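Enoyl-CoA hydratase EchA1 (PDB 3QXI) probably catalyses the reversible addition of water to the double bond of enoyl-CoA thioesters. Local coordinates at residues P15-E20 and R45-A50; D23-I28 and K203-G208; E85-V88 and G93-F96; S133-P138 and G182-L187; D171-S174 and A180-M183. All coordinates share one frame; numbering follows the deposited sequence.

Contact 1 of 5, residues P15-E20 and R45-A50; sequences PEVLVE and RALADA
V17 reaches across to helix 41-56 and meets A46 and L47. V17 CB is already in contact, 3.8 Å from CB of A46. From there the side chain forks. CG1 stands anti to the backbone N (chi1 169°), which sets CG2 beside that nitrogen. V17 CG2 touches both helix residues: it lies 4.1 Å from CB of A46 and 4.1 Å from CD2 of L47. V17 CG1 reaches the same leucine methyl, with CD2 of L47 at 4.2 Å. L47 CD2 is thus met by both tips of the valine, and the two side chains cross at about a right angle. Two residues along the strand, V19 repeats the approach more lightly. V19 CG2 rests 4.1 Å from CB of A50, one helical turn after A46. The alanines present only a methyl, so the backbones run close, with segment axes 8.9 Å apart. The contact is wholly apolar. Strand 17-22 is an outermost strand of the six-stranded sheet within this chain, and residues 17-20 run nearly parallel to helix residues 45-50, at 17°. The neighbouring antiparallel strand 25-30 adds to the same packing: I28 touches V17, L47 and A50, and L26 touches V19.

Contact 2 of 5, residues D23-I28 and K203-G208; sequences DRILII and KITANG
R24 and T205 form a small, partly buried contact just before strand 25-30. It joins the central sheet to the C-terminal end of helix 193-205. Carbon atoms carry most of it. CG2 of T205 lies 3.9 Å from CD of R24 and 4.0 Å from CB of the same arginine. The bend at chi3 (56°) turns the guanidinium away from this methyl, which faces its edge, near its plane. I25, at the start of the strand, adds a looser touch: I25 CG1 is 4.3 Å from OG1 of T205. The first torsion of T205 divides its two branches. CG2 is anti to the backbone N and faces R24, while OG1 is hydrogen-bonded to the carbonyl O of A201, one turn back in the helix. No hydrogen bond crosses between the segments. The arginine's polar end is held elsewhere: NE bonds S61 OG and NH2 bonds the carbonyl O of A58, both ahead of strand 62-67. These bonds hold the guanidinium in place. Segment 203-208 also meets the second subunit: K203 forms a salt bridge with D171 of that subunit, and N207 ND2 bonds the carbonyls of its L168 and T169. G208 occupies the N-cap position of helix 209-221. A sheet core followed by C-terminal helices, assembled as a trimer, is the pattern of the crotonase fold.

Contact 3 of 5, residues E85-V88 and G93-F96; sequences ENVV and GLGF
V87 and V88 pack against L94 and G93 across a tight reversal of the chain, at the small antiparallel pair of strands 88-89 and 93-94. The apolar contacts come first. CG1 of V87 lies 4.2 Å from CD2 of L94, and these two side chains lie side by side, pointing the same way. V88 CG2 reaches the same methyl, L94 CD2, at the longer distance of 4.5 Å. The other branch of V88 packs on backbone: V88 CG1, anti to the backbone N, comes to 3.8 Å from CA of G93.

Backbone contacts form the second group. CA of V88 points its hydrogen at the carbonyl O of G93, a CA-H...O contact of 3.6 Å with 147° at the hydrogen. No conventional hydrogen bond joins the segments. The carbonyl O atoms of V87 and G93 lie 3.4 Å apart, but both are acceptors. Within 93-96, F96 N bonds the carbonyl O of L94 at 2.7 Å.

Hydrogen bonds to an outside residue make the third group. S44 OG bonds the carbonyl O of V87 and also the backbone N of G95, so one hydroxyl ties both segments to helix 41-56.

V87 and L94 both touch M76. L94 continues onto E119 and L120 of helix 116-123, while V88 rests on F81 of helix 78-83.

Contact 4 of 5, residues S133-P138 and G182-L187; sequences SAFGIP and GMVNVL
The ring of F135 and the methyl of M183 are brought together by two different first torsions. F135 CG stands beside its backbone N (chi1 -58°), and M183 CG is anti to its own (chi1 170°). Beyond CG the methionine chain stays extended, so CE is carried out as far as the ring. The contact belongs to the crotonase fold. It links the small sheet of strands 112-114, 134-136 and 173-174 to the turn that leads into 186-188, an outermost strand of the large sheet within this chain.

CE of M183 sits over one face of the F135 ring in a CH-pi contact. M183 CE is 4.1 Å from the F135 ring centroid and 27° off the ring normal. It is displaced toward one side of the ring, with 3.7 Å from M183 CE to F135 CD1, the nearest ring atom. The two side chains approach obliquely. All three touching residues are buried, and no hydrogen bond joins the segments.

Neighbouring helices and strands pack round the contact. F135 also touches T118 and A121 of helix 116-123 and I127 of strand 126-130. M183 rests on L122 and on L154 of helix 150-157, and V184 on A178 and A129. The next residue, N185, works in polar contacts. Its OD1 bonds I127 N, and its ND2 bonds E165 OE1 and the carbonyl O of A161, both of the second subunit.

V184 completes the grip on the aromatic ring: V184 CG2 approaches obliquely, 3.9 Å from CE2 of F135 and 4.0 Å from CZ of F135.

Contact 5 of 5, residues D171-S174 and A180-M183; sequences DNLS and ALGM
L173 spreads its two methyls over two residues of the turn after helix 175-180. CD2 meets the sulfur of M183, with 4.1 Å between L173 CD2 and M183 SD, and the two side chains cross at a slant. L173 CD1 takes the other partner, 4.3 Å from L181 CD1. The leucine can serve both because its CG is anti to the backbone N (chi1 168°), which carries the fork out from the strand toward the turn. The contact is apolar and light, with no hydrogen bond between the segments.

The next shell is also apolar. A178, inside the intervening helix, touches both L173 and M183. I158 lies against L181 and M183, while P159 and I162 pack on L181. L173 also rests on L166 of helix 160-169.

Hydrogen bonds position the two ends. The N of L173 is bonded to the carbonyl O of F135, which holds strand 173-174 antiparallel to strand 134-136. S174 then N-caps helix 175-180, its OG bonding the backbone N of R177. At the far end G182, with positive phi, closes the helix in a Schellman motif. Farther out, D171 forms a salt bridge with K203 of the third subunit.

The unit is a short helix capped at both ends, with L173 before it meeting L181 and M183 after it, set at the edge of the small sheet of the crotonase fold.

How the contacts relate
Contacts 1 and 2 touch: their centres are about 18 Å apart, and the antiparallel strands 17-22 and 25-30 join them in the large sheet. Contact 3 borders contact 1, about 13 Å away between centres, where L47 and A48 pack on G95. Contacts 4 and 5 form a second group. Their centres are about 5 Å apart, they share G182 and M183, and neighbouring strands 134-136 and 173-174 connect them. One group thus lies at the large sheet's first strands, the other at its far end and the small sheet. Along the chain, contact 2 closes a long loop that encloses contacts 3, 4 and 5. Contacts 2 and 5 also meet across the trimer interface, through K203 and D171 of adjacent subunits.

Contact 1 of 5, residues P15-E20 and R45-A50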
loop_
_atom_site.group_PDB
_atom_site.type_symbol
_atom_site.label_atom_id
_atom_site.label_comp_id
_atom_site.label_asym_id
_atom_site.label_seq_id
_atom_site.Cartn_x
_atom_site.Cartn_y
_atom_site.Cartn_z
ATOM N N PRO B 15 27.477 -11.822 26.703
ATOM C CA PRO B 15 26.034 -11.578 26.597
ATOM C C PRO B 15 25.510 -11.990 25.221
ATOM O O PRO B 15 26.198 -11.812 24.209
ATOM C CB PRO B 15 25.913 -10.060 26.791
ATOM C CG PRO B 15 27.108 -9.694 27.593
ATOM C CD PRO B 15 28.210 -10.590 27.058
ATOM N N GLU B 16 24.309 -12.562 25.202
ATOM C CA GLU B 16 23.667 -12.964 23.953
ATOM C C GLU B 16 23.136 -11.791 23.107
ATOM O O GLU B 16 22.852 -11.960 21.915
ATOM C CB GLU B 16 22.620 -14.034 24.221
ATOM C CG GLU B 16 23.289 -15.400 24.442
ATOM C CD GLU B 16 22.380 -16.425 25.079
ATOM O OE1 GLU B 16 21.815 -17.247 24.322
ATOM O OE2 GLU B 16 22.243 -16.414 26.330
ATOM N N VAL B 17 23.020 -10.618 23.731
ATOM C CA VAL B 17 22.772 -9.348 23.036
ATOM C C VAL B 17 23.714 -8.304 23.643
ATOM O O VAL B 17 23.802 -8.174 24.861
ATOM C CB VAL B 17 21.297 -8.890 23.140
ATOM C CG1 VAL B 17 21.119 -7.458 22.663
ATOM C CG2 VAL B 17 20.385 -9.817 22.328
ATOM N N LEU B 18 24.441 -7.606 22.781
ATOM C CA LEU B 18 25.347 -6.544 23.185
ATOM C C LEU B 18 24.625 -5.224 22.969
ATOM O O LEU B 18 23.841 -5.089 22.030
ATOM C CB LEU B 18 26.639 -6.571 22.349
ATOM C CG LEU B 18 27.479 -7.849 22.259
ATOM C CD1 LEU B 18 28.512 -7.744 21.135
ATOM C CD2 LEU B 18 28.164 -8.175 23.597
ATOM N N VAL B 19 24.918 -4.258 23.829
ATOM C CA VAL B 19 24.279 -2.957 23.810
ATOM C C VAL B 19 25.374 -1.925 24.018
ATOM O O VAL B 19 26.177 -2.033 24.934
ATOM C CB VAL B 19 23.181 -2.807 24.925
ATOM C CG1 VAL B 19 22.529 -1.432 24.894
ATOM C CG2 VAL B 19 22.114 -3.901 24.828
ATOM N N GLU B 20 25.409 -0.924 23.163
ATOM C CA GLU B 20 26.444 0.089 23.239
ATOM C C GLU B 20 25.891 1.445 22.834
ATOM O O GLU B 20 25.130 1.556 21.869
ATOM C CB GLU B 20 27.609 -0.300 22.329
ATOM C CG GLU B 20 28.665 0.771 22.158
ATOM C CD GLU B 20 29.596 0.475 21.008
ATOM O OE1 GLU B 20 29.586 -0.676 20.515
ATOM O OE2 GLU B 20 30.338 1.394 20.606
ATOM N N ARG B 45 14.281 -11.525 25.787
ATOM C CA ARG B 45 14.276 -10.644 26.980
ATOM C C ARG B 45 15.258 -9.472 26.842
ATOM O O ARG B 45 14.902 -8.325 27.148
ATOM C CB ARG B 45 14.544 -11.407 28.310
ATOM N N ALA B 46 16.481 -9.743 26.376
ATOM C CA ALA B 46 17.492 -8.673 26.255
ATOM C C ALA B 46 17.161 -7.624 25.174
ATOM O O ALA B 46 17.457 -6.427 25.355
ATOM C CB ALA B 46 18.886 -9.245 26.072
ATOM N N LEU B 47 16.538 -8.050 24.068
ATOM C CA LEU B 47 16.005 -7.081 23.086
ATOM C C LEU B 47 14.919 -6.217 23.729
ATOM O O LEU B 47 14.955 -4.976 23.653
ATOM C CB LEU B 47 15.479 -7.773 21.831
ATOM C CG LEU B 47 16.471 -8.454 20.876
ATOM C CD1 LEU B 47 15.733 -9.006 19.655
ATOM C CD2 LEU B 47 17.597 -7.514 20.447
ATOM N N ALA B 48 13.991 -6.885 24.417
ATOM C CA ALA B 48 12.964 -6.219 25.202
ATOM C C ALA B 48 13.555 -5.170 26.138
ATOM O O ALA B 48 13.101 -4.030 26.128
ATOM C CB ALA B 48 12.118 -7.236 25.979
ATOM N N ASP B 49 14.577 -5.539 26.916
ATOM C CA ASP B 49 15.188 -4.609 27.864
ATOM C C ASP B 49 15.912 -3.479 27.143
ATOM O O ASP B 49 15.937 -2.353 27.622
ATOM C CB ASP B 49 16.177 -5.326 28.800
ATOM C CG ASP B 49 15.509 -6.419 29.642
ATOM O OD1 ASP B 49 14.307 -6.267 29.985
ATOM O OD2 ASP B 49 16.190 -7.431 29.955
ATOM N N ALA B 50 16.523 -3.782 26.002
ATOM C CA ALA B 50 17.209 -2.733 25.270
ATOM C C ALA B 50 16.259 -1.647 24.738
ATOM O O ALA B 50 16.604 -0.459 24.767
ATOM C CB ALA B 50 18.081 -3.318 24.156
#

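Contact 2 of 5, residues D23-I28 and K203-G208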
loop_
_atom_site.group_PDB
_atom_site.type_symbol
_atom_site.label_atom_id
_atom_site.label_comp_id
_atom_site.label_asym_id
_atom_site.label_seq_id
_atom_site.Cartn_x
_atom_site.Cartn_y
_atom_site.Cartn_z
ATOM N N ASP B 23 27.158 8.376 21.600
ATOM C CA ASP B 23 26.484 9.660 21.614
ATOM C C ASP B 23 25.032 9.462 22.027
ATOM O O ASP B 23 24.774 9.012 23.138
ATOM C CB ASP B 23 26.542 10.281 20.222
ATOM C CG ASP B 23 26.948 11.716 20.249
ATOM O OD1 ASP B 23 26.472 12.460 21.152
ATOM O OD2 ASP B 23 27.761 12.082 19.364
ATOM N N ARG B 24 24.087 9.794 21.146
ATOM C CA ARG B 24 22.650 9.651 21.450
ATOM C C ARG B 24 22.033 8.451 20.705
ATOM O O ARG B 24 20.826 8.286 20.652
ATOM C CB ARG B 24 21.882 10.939 21.127
ATOM C CG ARG B 24 22.462 12.239 21.709
ATOM C CD ARG B 24 21.542 13.413 21.407
ATOM N NE ARG B 24 20.195 13.151 21.916
ATOM C CZ ARG B 24 19.806 13.359 23.173
ATOM N NH1 ARG B 24 20.656 13.865 24.057
ATOM N NH2 ARG B 24 18.569 13.050 23.551
ATOM N N ILE B 25 22.875 7.604 20.151
ATOM C CA ILE B 25 22.414 6.416 19.476
ATOM C C ILE B 25 22.695 5.186 20.317
ATOM O O ILE B 25 23.806 5.009 20.820
ATOM C CB ILE B 25 23.123 6.278 18.108
ATOM C CG1 ILE B 25 22.859 7.528 17.255
ATOM C CG2 ILE B 25 22.708 4.955 17.409
ATOM C CD1 ILE B 25 23.797 7.667 16.082
ATOM N N LEU B 26 21.697 4.327 20.461
ATOM C CA LEU B 26 21.916 3.026 21.076
ATOM C C LEU B 26 22.088 1.943 20.022
ATOM O O LEU B 26 21.240 1.778 19.146
ATOM C CB LEU B 26 20.755 2.668 22.013
ATOM C CG LEU B 26 21.015 1.560 23.051
ATOM C CD1 LEU B 26 21.952 2.048 24.153
ATOM C CD2 LEU B 26 19.684 1.026 23.638
ATOM N N ILE B 27 23.187 1.208 20.098
ATOM C CA ILE B 27 23.427 0.139 19.153
ATOM C C ILE B 27 23.201 -1.211 19.845
ATOM O O ILE B 27 23.835 -1.515 20.848
ATOM C CB ILE B 27 24.839 0.255 18.518
ATOM C CG1 ILE B 27 24.959 1.593 17.752
ATOM C CG2 ILE B 27 25.136 -0.985 17.641
ATOM C CD1 ILE B 27 26.331 1.920 17.275
ATOM N N ILE B 28 22.288 -2.006 19.284
ATOM C CA ILE B 28 21.821 -3.254 19.861
ATOM C C ILE B 28 22.175 -4.415 18.919
ATOM O O ILE B 28 21.617 -4.535 17.813
ATOM C CB ILE B 28 20.274 -3.220 20.045
ATOM C CG1 ILE B 28 19.846 -1.979 20.849
ATOM C CG2 ILE B 28 19.775 -4.505 20.712
ATOM C CD1 ILE B 28 18.368 -1.636 20.755
ATOM N N LYS B 203 21.093 11.928 11.241
ATOM C CA LYS B 203 20.197 12.895 10.599
ATOM C C LYS B 203 18.923 13.081 11.429
ATOM O O LYS B 203 18.441 14.188 11.616
ATOM C CB LYS B 203 19.838 12.469 9.175
ATOM C CG LYS B 203 20.952 12.695 8.153
ATOM C CD LYS B 203 20.884 11.692 6.990
ATOM C CE LYS B 203 19.549 11.746 6.259
ATOM N NZ LYS B 203 19.371 13.120 5.704
ATOM N N ILE B 204 18.408 11.981 11.948
ATOM C CA ILE B 204 17.166 11.973 12.712
ATOM C C ILE B 204 17.378 12.569 14.096
ATOM O O ILE B 204 16.547 13.352 14.556
ATOM C CB ILE B 204 16.566 10.567 12.791
ATOM C CG1 ILE B 204 16.026 10.151 11.414
ATOM C CG2 ILE B 204 15.455 10.521 13.824
ATOM C CD1 ILE B 204 15.811 8.658 11.298
ATOM N N THR B 205 18.502 12.198 14.720
ATOM C CA THR B 205 18.987 12.759 15.978
ATOM C C THR B 205 19.229 14.287 15.974
ATOM O O THR B 205 19.143 14.929 17.022
ATOM C CB THR B 205 20.276 12.016 16.435
ATOM O OG1 THR B 205 19.936 10.673 16.781
ATOM C CG2 THR B 205 20.880 12.665 17.664
ATOM N N ALA B 206 19.553 14.864 14.827
ATOM C CA ALA B 206 19.735 16.322 14.726
ATOM C C ALA B 206 18.379 17.051 14.801
ATOM O O ALA B 206 18.330 18.266 15.040
ATOM C CB ALA B 206 20.462 16.685 13.427
ATOM N N ASN B 207 17.288 16.295 14.616
ATOM C CA ASN B 207 15.921 16.847 14.634
ATOM C C ASN B 207 15.263 16.857 16.026
ATOM O O ASN B 207 15.671 16.106 16.906
ATOM C CB ASN B 207 15.018 16.131 13.599
ATOM C CG ASN B 207 15.513 16.308 12.199
ATOM O OD1 ASN B 207 16.091 17.338 11.856
ATOM N ND2 ASN B 207 15.313 15.297 11.373
ATOM N N GLY B 208 14.230 17.687 16.201
ATOM C CA GLY B 208 13.545 17.829 17.497
ATOM C C GLY B 208 12.938 16.535 18.023
ATOM O O GLY B 208 12.063 15.965 17.372
#

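Contact 3 of 5, residues E85-V88 and G93-F96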
loop_
_atom_site.group_PDB
_atom_site.type_symbol
_atom_site.label_atom_id
_atom_site.label_comp_id
_atom_site.label_asym_id
_atom_site.label_seq_id
_atom_site.Cartn_x
_atom_site.Cartn_y
_atom_site.Cartn_z
ATOM N N GLU B 85 11.487 -22.684 26.204
ATOM C CA GLU B 85 11.932 -21.344 26.640
ATOM C C GLU B 85 10.845 -20.276 26.404
ATOM O O GLU B 85 10.014 -20.434 25.507
ATOM C CB GLU B 85 13.219 -20.936 25.909
ATOM C CG GLU B 85 14.435 -21.836 26.139
ATOM C CD GLU B 85 15.741 -21.213 25.641
ATOM O OE1 GLU B 85 16.643 -21.961 25.195
ATOM O OE2 GLU B 85 15.873 -19.972 25.694
ATOM N N ASN B 86 10.839 -19.211 27.216
ATOM C CA ASN B 86 9.914 -18.056 27.034
ATOM C C ASN B 86 10.391 -17.124 25.886
ATOM O O ASN B 86 10.804 -15.979 26.109
ATOM C CB ASN B 86 9.702 -17.301 28.373
ATOM C CG ASN B 86 8.728 -16.086 28.269
ATOM O OD1 ASN B 86 7.687 -16.130 27.587
ATOM N ND2 ASN B 86 9.069 -15.007 28.988
ATOM N N VAL B 87 10.311 -17.644 24.658
ATOM C CA VAL B 87 10.832 -16.981 23.451
ATOM C C VAL B 87 9.897 -15.893 22.962
ATOM O O VAL B 87 10.370 -14.839 22.548
ATOM C CB VAL B 87 11.100 -17.983 22.299
ATOM C CG1 VAL B 87 11.883 -17.323 21.168
ATOM C CG2 VAL B 87 11.855 -19.182 22.806
ATOM N N VAL B 88 8.587 -16.153 23.011
ATOM C CA VAL B 88 7.538 -15.197 22.567
ATOM C C VAL B 88 6.812 -14.527 23.772
ATOM O O VAL B 88 5.793 -15.004 24.292
ATOM C CB VAL B 88 6.512 -15.848 21.563
ATOM C CG1 VAL B 88 5.622 -14.764 20.897
ATOM C CG2 VAL B 88 7.224 -16.708 20.515
ATOM N N GLY B 93 6.368 -10.220 22.025
ATOM C CA GLY B 93 6.657 -11.145 20.932
ATOM C C GLY B 93 8.116 -11.542 20.866
ATOM O O GLY B 93 8.712 -11.912 21.890
ATOM N N LEU B 94 8.690 -11.472 19.664
ATOM C CA LEU B 94 10.112 -11.745 19.467
ATOM C C LEU B 94 10.905 -10.515 19.830
ATOM O O LEU B 94 11.131 -9.652 18.984
ATOM C CB LEU B 94 10.418 -12.123 18.020
ATOM C CG LEU B 94 9.967 -13.472 17.442
ATOM C CD1 LEU B 94 10.413 -13.565 15.971
ATOM C CD2 LEU B 94 10.494 -14.674 18.238
ATOM N N GLY B 95 11.298 -10.412 21.091
ATOM C CA GLY B 95 12.001 -9.219 21.529
ATOM C C GLY B 95 11.117 -7.988 21.623
ATOM O O GLY B 95 10.918 -7.468 22.714
ATOM N N PHE B 96 10.586 -7.521 20.490
ATOM C CA PHE B 96 9.760 -6.311 20.443
ATOM C C PHE B 96 8.766 -6.303 19.247
ATOM O O PHE B 96 8.155 -5.258 18.941
ATOM C CB PHE B 96 10.684 -5.096 20.329
ATOM C CG PHE B 96 11.501 -5.074 19.041
ATOM C CD1 PHE B 96 11.094 -4.298 17.967
ATOM C CD2 PHE B 96 12.636 -5.884 18.898
ATOM C CE1 PHE B 96 11.828 -4.277 16.786
ATOM C CE2 PHE B 96 13.382 -5.891 17.713
ATOM C CZ PHE B 96 12.974 -5.087 16.650
#

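Contact 4 of 5, residues S133-P138 and G182-L187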
loop_
_atom_site.group_PDB
_atom_site.type_symbol
_atom_site.label_atom_id
_atom_site.label_comp_id
_atom_site.label_asym_id
_atom_site.label_seq_id
_atom_site.Cartn_x
_atom_site.Cartn_y
_atom_site.Cartn_z
ATOM N N SER B 133 22.821 -8.584 0.964
ATOM C CA SER B 133 22.050 -9.230 2.035
ATOM C C SER B 133 20.717 -9.703 1.502
ATOM O O SER B 133 20.347 -9.367 0.362
ATOM C CB SER B 133 21.924 -8.324 3.264
ATOM O OG SER B 133 21.224 -7.139 2.958
ATOM N N ALA B 134 20.012 -10.524 2.278
ATOM C CA ALA B 134 18.714 -11.063 1.819
ATOM C C ALA B 134 17.678 -11.229 2.945
ATOM O O ALA B 134 18.041 -11.410 4.129
ATOM C CB ALA B 134 18.919 -12.380 1.092
ATOM N N PHE B 135 16.402 -11.162 2.564
ATOM C CA PHE B 135 15.265 -11.314 3.474
ATOM C C PHE B 135 14.410 -12.488 2.981
ATOM O O PHE B 135 14.663 -13.035 1.912
ATOM C CB PHE B 135 14.420 -10.025 3.463
ATOM C CG PHE B 135 15.207 -8.802 3.842
ATOM C CD1 PHE B 135 15.128 -8.290 5.141
ATOM C CD2 PHE B 135 16.066 -8.186 2.917
ATOM C CE1 PHE B 135 15.854 -7.159 5.504
ATOM C CE2 PHE B 135 16.815 -7.060 3.268
ATOM C CZ PHE B 135 16.722 -6.552 4.548
ATOM N N GLY B 136 13.398 -12.858 3.753
ATOM C CA GLY B 136 12.456 -13.886 3.308
ATOM C C GLY B 136 11.637 -14.419 4.472
ATOM O O GLY B 136 12.050 -14.314 5.615
ATOM N N ILE B 137 10.483 -14.996 4.178
ATOM C CA ILE B 137 9.751 -15.761 5.180
ATOM C C ILE B 137 9.524 -17.166 4.623
ATOM O O ILE B 137 8.446 -17.466 4.069
ATOM C CB ILE B 137 8.445 -15.054 5.643
ATOM C CG1 ILE B 137 7.703 -14.421 4.427
ATOM C CG2 ILE B 137 8.787 -13.997 6.695
ATOM C CD1 ILE B 137 6.362 -13.772 4.739
ATOM N N PRO B 138 10.554 -18.037 4.764
ATOM C CA PRO B 138 10.468 -19.416 4.248
ATOM C C PRO B 138 9.591 -20.376 5.083
ATOM O O PRO B 138 9.471 -21.558 4.719
ATOM C CB PRO B 138 11.931 -19.896 4.258
ATOM C CG PRO B 138 12.549 -19.137 5.474
ATOM C CD PRO B 138 11.836 -17.758 5.446
ATOM N N GLY B 182 10.985 -0.446 -2.025
ATOM C CA GLY B 182 10.802 0.596 -1.022
ATOM C C GLY B 182 10.676 0.094 0.407
ATOM O O GLY B 182 10.319 0.863 1.299
ATOM N N MET B 183 10.950 -1.190 0.610
ATOM C CA MET B 183 11.101 -1.777 1.932
ATOM C C MET B 183 12.450 -1.427 2.593
ATOM O O MET B 183 12.483 -1.118 3.768
ATOM C CB MET B 183 10.936 -3.287 1.843
ATOM C CG MET B 183 11.307 -4.019 3.115
ATOM S SD MET B 183 10.879 -5.746 2.992
ATOM C CE MET B 183 12.002 -6.484 4.187
ATOM N N VAL B 184 13.545 -1.469 1.827
ATOM C CA VAL B 184 14.882 -1.137 2.317
ATOM C C VAL B 184 15.150 0.332 1.986
ATOM O O VAL B 184 15.031 0.735 0.826
ATOM C CB VAL B 184 15.957 -2.062 1.678
ATOM C CG1 VAL B 184 17.388 -1.494 1.848
ATOM C CG2 VAL B 184 15.843 -3.443 2.254
ATOM N N ASN B 185 15.511 1.132 2.985
ATOM C CA ASN B 185 15.639 2.575 2.760
ATOM C C ASN B 185 16.961 2.929 2.068
ATOM O O ASN B 185 17.015 3.782 1.154
ATOM C CB ASN B 185 15.515 3.351 4.077
ATOM C CG ASN B 185 14.154 3.235 4.691
ATOM O OD1 ASN B 185 13.879 2.280 5.416
ATOM N ND2 ASN B 185 13.270 4.208 4.393
ATOM N N VAL B 186 18.016 2.247 2.516
ATOM C CA VAL B 186 19.378 2.506 2.096
ATOM C C VAL B 186 20.108 1.192 1.863
ATOM O O VAL B 186 20.106 0.300 2.729
ATOM C CB VAL B 186 20.200 3.270 3.162
ATOM C CG1 VAL B 186 21.576 3.552 2.621
ATOM C CG2 VAL B 186 19.518 4.587 3.558
ATOM N N LEU B 187 20.752 1.102 0.701
ATOM C CA LEU B 187 21.658 0.001 0.412
ATOM C C LEU B 187 23.100 0.383 0.770
ATOM O O LEU B 187 23.602 1.428 0.352
ATOM C CB LEU B 187 21.568 -0.384 -1.071
ATOM C CG LEU B 187 20.314 -1.108 -1.523
ATOM C CD1 LEU B 187 20.324 -1.162 -3.053
ATOM C CD2 LEU B 187 20.273 -2.508 -0.945
#

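Contact 5 of 5, residues D171-S174 and A180-M183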
loop_
_atom_site.group_PDB
_atom_site.type_symbol
_atom_site.label_atom_id
_atom_site.label_comp_id
_atom_site.label_asym_id
_atom_site.label_seq_id
_atom_site.Cartn_x
_atom_site.Cartn_y
_atom_site.Cartn_z
ATOM N N ASP B 171 10.138 -17.821 -1.031
ATOM C CA ASP B 171 11.347 -17.393 -1.783
ATOM C C ASP B 171 12.054 -16.275 -1.041
ATOM O O ASP B 171 11.388 -15.461 -0.399
ATOM C CB ASP B 171 10.989 -16.791 -3.159
ATOM C CG ASP B 171 10.472 -17.818 -4.161
ATOM O OD1 ASP B 171 10.517 -19.047 -3.884
ATOM O OD2 ASP B 171 10.016 -17.382 -5.252
ATOM N N ASN B 172 13.374 -16.194 -1.195
ATOM C CA ASN B 172 14.143 -15.038 -0.722
ATOM C C ASN B 172 13.823 -13.745 -1.488
ATOM O O ASN B 172 13.395 -13.762 -2.645
ATOM C CB ASN B 172 15.657 -15.288 -0.762
ATOM C CG ASN B 172 16.093 -16.408 0.169
ATOM O OD1 ASN B 172 15.365 -16.820 1.083
ATOM N ND2 ASN B 172 17.303 -16.909 -0.061
ATOM N N LEU B 173 14.006 -12.633 -0.786
ATOM C CA LEU B 173 13.835 -11.324 -1.349
ATOM C C LEU B 173 15.155 -10.597 -1.141
ATOM O O LEU B 173 15.552 -10.350 0.010
ATOM C CB LEU B 173 12.714 -10.592 -0.614
ATOM C CG LEU B 173 12.669 -9.109 -0.937
ATOM C CD1 LEU B 173 12.135 -8.895 -2.362
ATOM C CD2 LEU B 173 11.788 -8.399 0.036
ATOM N N SER B 174 15.853 -10.297 -2.229
ATOM C CA SER B 174 17.209 -9.750 -2.137
ATOM C C SER B 174 17.112 -8.356 -1.543
ATOM O O SER B 174 16.058 -7.703 -1.659
ATOM C CB SER B 174 17.839 -9.625 -3.514
ATOM O OG SER B 174 17.218 -8.544 -4.219
ATOM N N ALA B 180 14.353 -1.685 -4.229
ATOM C CA ALA B 180 13.552 -1.243 -5.398
ATOM C C ALA B 180 12.064 -1.156 -5.036
ATOM O O ALA B 180 11.300 -0.350 -5.599
ATOM C CB ALA B 180 13.758 -2.181 -6.613
ATOM N N LEU B 181 11.656 -1.996 -4.098
ATOM C CA LEU B 181 10.257 -2.053 -3.727
ATOM C C LEU B 181 9.943 -1.076 -2.585
ATOM O O LEU B 181 8.761 -0.911 -2.212
ATOM C CB LEU B 181 9.865 -3.484 -3.370
ATOM C CG LEU B 181 9.890 -4.455 -4.529
ATOM C CD1 LEU B 181 9.632 -5.846 -4.015
ATOM C CD2 LEU B 181 8.864 -4.004 -5.645
ATOM N N GLY B 182 10.985 -0.446 -2.025
ATOM C CA GLY B 182 10.802 0.596 -1.022
ATOM C C GLY B 182 10.676 0.094 0.407
ATOM O O GLY B 182 10.319 0.863 1.299
ATOM N N MET B 183 10.950 -1.190 0.610
ATOM C CA MET B 183 11.101 -1.777 1.932
ATOM C C MET B 183 12.450 -1.427 2.593
ATOM O O MET B 183 12.483 -1.118 3.768
ATOM C CB MET B 183 10.936 -3.287 1.843
ATOM C CG MET B 183 11.307 -4.019 3.115
ATOM S SD MET B 183 10.879 -5.746 2.992
ATOM C CE MET B 183 12.002 -6.484 4.187
#